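Local coordinates for protein pyruvate kinase (PDB 6P0Y) that probably catalyses the last step of glycolysis, transferring phosphate from phosphoenolpyruvate to ADP to give pyruvate and ATP, with potassium and magnesium ions, at residues Ile49-Pro54 with Glu364-Ala369; Ile115-Leu120 with Lys199-Pro204. All coordinates share one frame; numbering follows the deposited sequence.

Contact 1 (Ile49-Pro54 with Glu364-Ala369). With ADP (adenosine-5'-diphosphate), chain C.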
loop_
_atom_site.group_PDB
_atom_site.type_symbol
_atom_site.label_atom_id
_atom_site.label_comp_id
_atom_site.label_asym_id
_atom_site.label_seq_id
_atom_site.Cartn_x
_atom_site.Cartn_y
_atom_site.Cartn_z
ATOM N N ILE A 49 18.530 17.782 25.629
ATOM C CA ILE A 49 18.366 18.506 26.923
ATOM C C ILE A 49 19.566 18.151 27.806
ATOM O O ILE A 49 19.842 16.950 27.962
ATOM C CB ILE A 49 17.026 18.149 27.600
ATOM C CG1 ILE A 49 15.831 18.566 26.738
ATOM C CG2 ILE A 49 16.947 18.748 29.000
ATOM C CD1 ILE A 49 14.501 18.026 27.215
ATOM N N CYS A 50 20.253 19.158 28.346
ATOM C CA CYS A 50 21.332 19.001 29.355
ATOM C C CYS A 50 20.843 19.538 30.702
ATOM O O CYS A 50 20.468 20.732 30.766
ATOM C CB CYS A 50 22.597 19.730 28.927
ATOM S SG CYS A 50 23.271 19.117 27.363
ATOM N N THR A 51 20.821 18.678 31.725
ATOM C CA THR A 51 20.541 19.056 33.133
ATOM C C THR A 51 21.758 19.818 33.661
ATOM O O THR A 51 22.857 19.229 33.658
ATOM C CB THR A 51 20.205 17.832 33.993
ATOM O OG1 THR A 51 19.069 17.177 33.425
ATOM C CG2 THR A 51 19.914 18.190 35.434
ATOM N N ILE A 52 21.566 21.077 34.060
ATOM C CA ILE A 52 22.650 21.982 34.545
ATOM C C ILE A 52 22.796 21.786 36.056
ATOM O O ILE A 52 21.768 21.809 36.760
ATOM C CB ILE A 52 22.364 23.451 34.170
ATOM C CG1 ILE A 52 22.016 23.603 32.686
ATOM C CG2 ILE A 52 23.527 24.349 34.563
ATOM C CD1 ILE A 52 22.987 22.919 31.748
ATOM N N GLY A 53 24.033 21.587 36.518
ATOM C CA GLY A 53 24.378 21.404 37.940
ATOM C C GLY A 53 25.834 21.774 38.215
ATOM O O GLY A 53 26.497 22.368 37.365
ATOM N N PRO A 54 26.367 21.437 39.413
ATOM C CA PRO A 54 27.751 21.756 39.778
ATOM C C PRO A 54 28.828 21.459 38.718
ATOM O O PRO A 54 29.731 22.266 38.579
ATOM C CB PRO A 54 27.967 20.868 41.013
ATOM C CG PRO A 54 26.601 20.823 41.667
ATOM C CD PRO A 54 25.637 20.766 40.503
ATOM N N GLU A 364 24.983 12.796 33.980
ATOM C CA GLU A 364 26.131 12.834 33.034
ATOM C C GLU A 364 26.632 14.275 32.883
ATOM O O GLU A 364 27.846 14.444 32.682
ATOM C CB GLU A 364 25.752 12.267 31.663
ATOM C CG GLU A 364 25.137 10.878 31.703
ATOM C CD GLU A 364 23.625 10.849 31.550
ATOM O OE1 GLU A 364 22.962 11.781 32.049
ATOM O OE2 GLU A 364 23.114 9.901 30.918
ATOM N N THR A 365 25.736 15.265 32.966
ATOM C CA THR A 365 26.060 16.716 32.864
ATOM C C THR A 365 25.999 17.383 34.246
ATOM O O THR A 365 26.873 18.233 34.512
ATOM C CB THR A 365 25.134 17.438 31.873
ATOM O OG1 THR A 365 23.778 17.102 32.164
ATOM C CG2 THR A 365 25.440 17.097 30.430
ATOM N N ALA A 366 25.019 17.022 35.084
ATOM C CA ALA A 366 24.645 17.762 36.315
ATOM C C ALA A 366 25.701 17.574 37.414
ATOM O O ALA A 366 26.068 18.583 38.049
ATOM C CB ALA A 366 23.278 17.329 36.783
ATOM N N ASN A 367 26.145 16.337 37.654
ATOM C CA ASN A 367 27.228 16.026 38.627
ATOM C C ASN A 367 28.011 14.801 38.132
ATOM O O ASN A 367 27.947 13.743 38.781
ATOM C CB ASN A 367 26.690 15.891 40.059
ATOM C CG ASN A 367 25.778 14.700 40.274
ATOM O OD1 ASN A 367 25.112 14.238 39.351
ATOM N ND2 ASN A 367 25.740 14.198 41.496
ATOM N N GLY A 368 28.728 14.958 37.017
ATOM C CA GLY A 368 29.569 13.913 36.402
ATOM C C GLY A 368 30.946 14.447 36.054
ATOM O O GLY A 368 31.137 15.677 36.122
ATOM N N ALA A 369 31.866 13.554 35.675
ATOM C CA ALA A 369 33.303 13.846 35.451
ATOM C C ALA A 369 33.566 14.246 33.993
ATOM O O ALA A 369 34.663 14.786 33.732
ATOM C CB ALA A 369 34.134 12.648 35.847
HETATM P PB ADP C . 17.261 13.506 40.268
HETATM O O1B ADP C . 17.012 14.061 41.659
HETATM O O2B ADP C . 18.488 12.575 40.348
HETATM O O3B ADP C . 16.079 12.830 39.653
HETATM P PA ADP C . 18.407 14.850 37.983
HETATM O O1A ADP C . 18.598 16.323 37.696
HETATM O O2A ADP C . 17.683 14.048 36.969
HETATM O O3A ADP C . 17.677 14.768 39.391
HETATM O "O5'" ADP C . 19.818 14.177 38.365
HETATM C "C5'" ADP C . 21.143 14.739 38.256
HETATM C "C4'" ADP C . 21.813 14.812 39.609
HETATM O "O4'" ADP C . 22.736 15.925 39.622
HETATM C "C3'" ADP C . 20.895 15.011 40.815
HETATM O "O3'" ADP C . 20.553 13.763 41.407
HETATM C "C2'" ADP C . 21.760 15.833 41.771
HETATM O "O2'" ADP C . 22.611 14.996 42.548
HETATM C "C1'" ADP C . 22.561 16.699 40.793
HETATM N N9 ADP C . 21.917 17.959 40.424
HETATM C C8 ADP C . 21.015 18.170 39.414
HETATM N N7 ADP C . 20.595 19.409 39.320
HETATM C C5 ADP C . 21.266 20.062 40.343
HETATM C C6 ADP C . 21.253 21.401 40.788
HETATM N N6 ADP C . 20.542 22.373 40.209
HETATM N N1 ADP C . 22.021 21.716 41.854
HETATM C C2 ADP C . 22.757 20.755 42.426
HETATM N N3 ADP C . 22.859 19.465 42.088
HETATM C C4 ADP C . 22.084 19.180 41.034
#

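Contact 2 (Ile115-Leu120 with Lys199-Pro204). With ADP (adenosine-5'-diphosphate), chain C.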
loop_
_atom_site.group_PDB
_atom_site.type_symbol
_atom_site.label_atom_id
_atom_site.label_comp_id
_atom_site.label_asym_id
_atom_site.label_seq_id
_atom_site.Cartn_x
_atom_site.Cartn_y
_atom_site.Cartn_z
ATOM N N ILE A 115 8.960 12.411 46.709
ATOM C CA ILE A 115 9.459 11.992 48.054
ATOM C C ILE A 115 10.968 11.740 47.938
ATOM O O ILE A 115 11.378 11.062 46.969
ATOM C CB ILE A 115 8.690 10.750 48.552
ATOM C CG1 ILE A 115 7.182 11.015 48.598
ATOM C CG2 ILE A 115 9.219 10.279 49.901
ATOM C CD1 ILE A 115 6.333 9.774 48.632
ATOM N N ARG A 116 11.756 12.258 48.887
ATOM C CA ARG A 116 13.244 12.260 48.855
ATOM C C ARG A 116 13.809 11.578 50.104
ATOM O O ARG A 116 13.224 11.765 51.189
ATOM C CB ARG A 116 13.765 13.699 48.812
ATOM C CG ARG A 116 13.586 14.385 47.471
ATOM C CD ARG A 116 14.698 14.038 46.503
ATOM N NE ARG A 116 14.401 14.528 45.168
ATOM C CZ ARG A 116 15.095 14.237 44.075
ATOM N NH1 ARG A 116 16.158 13.456 44.141
ATOM N NH2 ARG A 116 14.728 14.743 42.913
ATOM N N THR A 117 14.930 10.863 49.959
ATOM C CA THR A 117 15.788 10.411 51.087
ATOM C C THR A 117 16.428 11.657 51.709
ATOM O O THR A 117 16.564 12.664 50.994
ATOM C CB THR A 117 16.834 9.374 50.647
ATOM O OG1 THR A 117 17.770 9.996 49.764
ATOM C CG2 THR A 117 16.224 8.162 49.972
ATOM N N GLY A 118 16.777 11.599 52.994
ATOM C CA GLY A 118 17.491 12.685 53.690
ATOM C C GLY A 118 18.977 12.630 53.408
ATOM O O GLY A 118 19.383 11.836 52.534
ATOM N N MET A 119 19.749 13.430 54.145
ATOM C CA MET A 119 21.223 13.566 54.009
ATOM C C MET A 119 21.903 12.353 54.653
ATOM O O MET A 119 21.285 11.746 55.544
ATOM C CB MET A 119 21.716 14.833 54.718
ATOM C CG MET A 119 21.103 16.126 54.206
ATOM S SD MET A 119 21.510 16.473 52.476
ATOM C CE MET A 119 23.293 16.637 52.577
ATOM N N LEU A 120 23.127 12.026 54.224
ATOM C CA LEU A 120 23.987 10.975 54.836
ATOM C C LEU A 120 25.036 11.655 55.725
ATOM O O LEU A 120 25.065 12.899 55.762
ATOM C CB LEU A 120 24.645 10.144 53.730
ATOM C CG LEU A 120 23.701 9.576 52.669
ATOM C CD1 LEU A 120 24.486 9.089 51.461
ATOM C CD2 LEU A 120 22.846 8.449 53.226
ATOM N N LYS A 199 18.176 11.299 47.182
ATOM C CA LYS A 199 17.652 10.537 46.015
ATOM C C LYS A 199 16.135 10.373 46.184
ATOM O O LYS A 199 15.649 10.520 47.321
ATOM C CB LYS A 199 18.353 9.180 45.897
ATOM C CG LYS A 199 19.860 9.238 45.677
ATOM C CD LYS A 199 20.255 9.820 44.344
ATOM C CE LYS A 199 21.615 9.338 43.885
ATOM N NZ LYS A 199 21.957 9.881 42.551
ATOM N N ASN A 200 15.417 10.088 45.095
ATOM C CA ASN A 200 13.929 10.024 45.081
ATOM C C ASN A 200 13.483 8.638 45.565
ATOM O O ASN A 200 14.230 7.660 45.341
ATOM C CB ASN A 200 13.350 10.402 43.712
ATOM C CG ASN A 200 13.356 9.279 42.696
ATOM O OD1 ASN A 200 14.313 8.515 42.604
ATOM N ND2 ASN A 200 12.295 9.186 41.912
ATOM N N MET A 201 12.315 8.578 46.217
ATOM C CA MET A 201 11.639 7.330 46.656
ATOM C C MET A 201 10.308 7.183 45.912
ATOM O O MET A 201 9.616 8.204 45.752
ATOM C CB MET A 201 11.369 7.364 48.161
ATOM C CG MET A 201 12.595 7.046 48.980
ATOM S SD MET A 201 12.176 6.945 50.726
ATOM C CE MET A 201 12.610 8.606 51.232
ATOM N N ASN A 202 9.965 5.956 45.510
ATOM C CA ASN A 202 8.657 5.605 44.892
ATOM C C ASN A 202 7.931 4.607 45.800
ATOM O O ASN A 202 8.591 3.657 46.284
ATOM C CB ASN A 202 8.817 5.034 43.482
ATOM C CG ASN A 202 9.680 5.893 42.584
ATOM O OD1 ASN A 202 9.235 6.920 42.075
ATOM N ND2 ASN A 202 10.908 5.456 42.351
ATOM N N LEU A 203 6.630 4.827 46.017
ATOM C CA LEU A 203 5.770 4.018 46.920
ATOM C C LEU A 203 4.582 3.463 46.142
ATOM O O LEU A 203 4.196 4.016 45.113
ATOM C CB LEU A 203 5.294 4.902 48.078
ATOM C CG LEU A 203 6.378 5.664 48.837
ATOM C CD1 LEU A 203 5.756 6.504 49.941
ATOM C CD2 LEU A 203 7.420 4.719 49.418
ATOM N N PRO A 204 3.941 2.369 46.627
ATOM C CA PRO A 204 2.756 1.803 45.974
ATOM C C PRO A 204 1.593 2.800 45.836
ATOM O O PRO A 204 1.372 3.576 46.754
ATOM C CB PRO A 204 2.329 0.647 46.896
ATOM C CG PRO A 204 3.571 0.307 47.693
ATOM C CD PRO A 204 4.330 1.610 47.827
HETATM P PB ADP C . 17.261 13.506 40.268
HETATM O O1B ADP C . 17.012 14.061 41.659
HETATM O O2B ADP C . 18.488 12.575 40.348
HETATM O O3B ADP C . 16.079 12.830 39.653
HETATM P PA ADP C . 18.407 14.850 37.983
HETATM O O1A ADP C . 18.598 16.323 37.696
HETATM O O2A ADP C . 17.683 14.048 36.969
HETATM O O3A ADP C . 17.677 14.768 39.391
HETATM O "O5'" ADP C . 19.818 14.177 38.365
HETATM C "C5'" ADP C . 21.143 14.739 38.256
HETATM C "C4'" ADP C . 21.813 14.812 39.609
HETATM O "O4'" ADP C . 22.736 15.925 39.622
HETATM C "C3'" ADP C . 20.895 15.011 40.815
HETATM O "O3'" ADP C . 20.553 13.763 41.407
HETATM C "C2'" ADP C . 21.760 15.833 41.771
HETATM O "O2'" ADP C . 22.611 14.996 42.548
HETATM C "C1'" ADP C . 22.561 16.699 40.793
HETATM N N9 ADP C . 21.917 17.959 40.424
HETATM C C8 ADP C . 21.015 18.170 39.414
HETATM N N7 ADP C . 20.595 19.409 39.320
HETATM C C5 ADP C . 21.266 20.062 40.343
HETATM C C6 ADP C . 21.253 21.401 40.788
HETATM N N6 ADP C . 20.542 22.373 40.209
HETATM N N1 ADP C . 22.021 21.716 41.854
HETATM C C2 ADP C . 22.757 20.755 42.426
HETATM N N3 ADP C . 22.859 19.465 42.088
HETATM C C4 ADP C . 22.084 19.180 41.034
#

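Contact 1 (Ile49-Pro54 with Glu364-Ala369)
Pro54 and Ala366 touch across the contact and share one face of the ADP adenine: Pro54 lays CD over N3 of the base, at 3.5 Å, and CG over C2, while the Ala366 methyl comes in near C8 from that same side, CB to C8 3.6 Å. Pro54 CD also rests against Ala366 O, 3.3 Å away, and that oxygen receives a CA-H...O contact from Gly53. The two CA atoms of Gly53 and Ala366 are 4.0 Å apart, so the turn after the strand lies close on the last residue of the helix.

Further back, the flat peptide group of Thr51 takes a hydrogen bond at its oxygen: Thr365 OG1 donates to Thr51 O over 2.8 Å. The donor is tilted 17° from the carbonyl plane, with a C=O...O angle of 131°. Thr365 can reach it because chi1 of 49° sets OG1 between its own N and carbonyl carbon, which leaves CG2 to face Cys50 CB. The Thr51 side chain works on two fronts. Its CG2 packs on Ala366 CB at 3.7 Å and approaches the alpha-phosphate, whereas OG1 bonds to Arg74, an ADP-binding residue, and to Leu361 O; Thr51 thus touches the nucleotide through its methyl and probably helps position Arg74 through its hydroxyl.

Strand 47-51 is the first of the eight-stranded TIM barrel, hydrogen-bonded between 72-76 and the last strand, 358-361. Short helix 363-366 follows that last strand directly, and helix 371-387 backs the contact, Val375 touching both Cys50 and Thr365.

Contact 2 (Ile115-Leu120 with Lys199-Pro204)
Ile115-Thr117 and Lys199-Met201 run antiparallel, with Arg116 and Asn200 as a non-hydrogen-bonded pair, CA to CA 4.4 Å. Bonds flank this pair: Met201 N to Ile115 O, and Thr117 N to Lys199 O, both 2.8 Å. A third comes from a side chain, Lys199 N donating to Thr117 OG1 at 2.9 Å; chi1 of 67° turns that hydroxyl between the backbone N and carbonyl carbon of Thr117.

On one face of the sheet, Ile115 crosses Met201 at about a right angle, CG2 to CE 4.0 Å, and its CD1 meets Leu203 CD1 at 3.6 Å. Met201 bends at chi3 (-96°), bringing CE back over the Arg116 carbonyl.

The other face carries Arg116 and Asn200. Asn200 CB lies over one face of the guanidinium, and at its edge NH1 and NH2 both bond to ADP O1B, 2.7 Å each. A salt bridge from NE to Glu114 and a bond from NH1 to Arg198 O help fix its rotation, presenting a charge that probably steadies the beta-phosphate.

Strand 115-116 is an outermost strand of the mixed B-domain sheet; 200-202 separates it from strand 165-168, whose Ile168 and Val166 touch Thr117 and Leu203.

Going from the N terminus, the chain enters the barrel through 49-54, the first segment of contact 1, and passes two more barrel strands, 72-76 and 105-109, before reaching 115-120. The helix-free, strand-rich excursion that follows returns at 199-204, where contact 2 closes it. The chain then completes the remaining five barrel strands and reaches 364-369, closing the far longer loop of contact 1, inside which contact 2 is nested. One contact joins the two ends of the barrel sequence; the other joins the two ends of the B domain. Their centres lie about 20 Å apart and the two do not touch, but ADP spans them, its adenine at contact 1 and its beta-phosphate at contact 2.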